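Side-chain contact in membrane lipoprotein TpN32 (Treponema pallidum, PDB 1XS5), which binds L-methionine and probably serves as the substrate-binding lipoprotein of a methionine uptake system: residues A[118-123]-A[167-172]. Sequence-based numbering, arbitrary orientation.
With MET (methionine), chain B.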
# COMPACT_ATOMS: atom_id res chain seq x y z
N ARG A 118 -8.91 2.98 11.41
CA ARG A 118 -8.59 4.32 11.90
C ARG A 118 -9.09 5.43 10.93
O ARG A 118 -9.36 6.58 11.34
CB ARG A 118 -7.10 4.43 12.23
CG ARG A 118 -6.77 3.47 13.36
CD ARG A 118 -5.78 3.99 14.39
NE ARG A 118 -5.75 3.13 15.59
CZ ARG A 118 -5.01 2.02 15.73
NH1 ARG A 118 -4.22 1.60 14.73
NH2 ARG A 118 -5.08 1.34 16.87
N LEU A 119 -9.23 5.08 9.66
CA LEU A 119 -9.82 5.99 8.67
C LEU A 119 -11.31 6.15 9.00
O LEU A 119 -11.85 7.27 9.05
CB LEU A 119 -9.63 5.39 7.27
CG LEU A 119 -10.25 6.14 6.09
CD1 LEU A 119 -9.60 5.61 4.79
CD2 LEU A 119 -11.80 5.94 6.07
N LEU A 120 -12.01 5.03 9.22
CA LEU A 120 -13.45 5.05 9.56
C LEU A 120 -13.64 5.74 10.92
O LEU A 120 -14.61 6.42 11.14
CB LEU A 120 -13.99 3.59 9.63
CG LEU A 120 -13.96 2.90 8.24
CD1 LEU A 120 -14.44 1.44 8.38
CD2 LEU A 120 -14.85 3.62 7.29
N GLU A 121 -12.70 5.54 11.84
CA GLU A 121 -12.82 6.22 13.14
C GLU A 121 -12.76 7.75 12.93
O GLU A 121 -13.58 8.51 13.48
CB GLU A 121 -11.67 5.75 14.05
CG GLU A 121 -11.58 6.43 15.40
CD GLU A 121 -10.47 5.83 16.27
OE1 GLU A 121 -9.32 5.75 15.78
OE2 GLU A 121 -10.75 5.45 17.45
N ALA A 122 -11.78 8.21 12.14
CA ALA A 122 -11.60 9.63 11.84
C ALA A 122 -12.86 10.22 11.17
O ALA A 122 -13.17 11.42 11.36
CB ALA A 122 -10.37 9.81 10.90
N ALA A 123 -13.56 9.41 10.38
CA ALA A 123 -14.79 9.87 9.73
C ALA A 123 -16.03 9.77 10.65
O ALA A 123 -17.15 10.07 10.22
CB ALA A 123 -15.04 9.06 8.41
N GLY A 167 -20.04 0.45 0.80
CA GLY A 167 -18.79 1.20 0.64
C GLY A 167 -17.60 0.27 0.83
O GLY A 167 -17.76 -0.89 1.25
N ALA A 168 -16.39 0.75 0.53
CA ALA A 168 -15.20 -0.05 0.72
C ALA A 168 -14.01 0.88 0.90
O ALA A 168 -13.93 1.94 0.23
CB ALA A 168 -14.95 -0.93 -0.50
N VAL A 169 -13.12 0.49 1.82
CA VAL A 169 -11.86 1.25 2.07
C VAL A 169 -10.85 0.49 1.22
O VAL A 169 -10.49 -0.65 1.55
CB VAL A 169 -11.51 1.20 3.55
CG1 VAL A 169 -10.18 1.90 3.80
CG2 VAL A 169 -12.65 1.92 4.37
N ILE A 170 -10.38 1.12 0.13
CA ILE A 170 -9.52 0.43 -0.84
C ILE A 170 -8.13 1.01 -0.96
O ILE A 170 -7.99 2.22 -1.11
CB ILE A 170 -10.22 0.42 -2.25
CG1 ILE A 170 -11.63 -0.19 -2.12
CG2 ILE A 170 -9.45 -0.53 -3.25
CD1 ILE A 170 -12.49 -0.11 -3.38
N ASN A 171 -7.10 0.15 -0.86
CA ASN A 171 -5.72 0.64 -1.02
C ASN A 171 -5.60 1.40 -2.35
O ASN A 171 -6.16 0.96 -3.38
CB ASN A 171 -4.69 -0.49 -1.12
CG ASN A 171 -4.74 -1.42 0.08
OD1 ASN A 171 -5.64 -2.24 0.18
ND2 ASN A 171 -3.78 -1.27 0.99
N GLY A 172 -4.77 2.43 -2.36
CA GLY A 172 -4.61 3.23 -3.57
C GLY A 172 -4.22 2.42 -4.80
O GLY A 172 -4.80 2.64 -5.86
N MET B . 0.37 0.16 -1.99
CA MET B . -0.28 -0.26 -0.69
C MET B . -0.76 0.93 0.17
O MET B . -1.92 0.90 0.66
CB MET B . 0.70 -1.10 0.16
CG MET B . 0.01 -1.78 1.32
SD MET B . 1.11 -2.75 2.38
CE MET B . 1.25 -4.25 1.33
OXT MET B . 0.03 1.89 0.34
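Val-169 joins Leu-119 and Leu-120 in the apolar layer between helix 110-122 and the five-stranded sheet of one lobe of a two-lobed periplasmic-binding-protein fold. Strand 167-170 runs between strands 103-107 and 86-88, and Val-169 aims its side chain at the helix, each methyl taking a different leucine. Val-169 CG1, turned anti to the backbone N (chi1 176°), lies 3.9 Å from Leu-119 CD1; the two side chains run past each other in opposite directions. Val-169 CG2, beside the backbone N, meets Leu-120 CD2 at 4.0 Å, the two side chains crossing at a slant. The leucines arrive by different routes. Leu-119 points toward the strand, whereas Leu-120 starts off to one side and bends its end in, so that CD2 reaches the valine. Ile-106 of the neighbouring strand touches both Leu-120 and Val-169, while Leu-85 touches Leu-119 and Val-169; Ala-116, one turn earlier on the helix, also rests on the valine. Two residues on from Val-169, the chain reaches the methionine pocket. Asn-171, at the N-cap position of helix 172-177, gives ND2 to the ligand's carboxylate O at 2.9 Å in a nearly straight bond (171° at the hydrogen), and its OD1 has a weak hydrogen bond with Ser-155 OG. Glu-83, Arg-115 and Asn-198 hold other bonds to the same ligand, and Arg-115 belongs to the helix that carries the two leucines. Across the helix-strand interface the contact is purely van der Waals, between three buried aliphatic side chains; it has no directional bond and rests on the fit of methyl groups, while polar contacts to methionine are made beside this apolar layer, by Asn-171 following the valine and by Arg-115 of the leucines' helix.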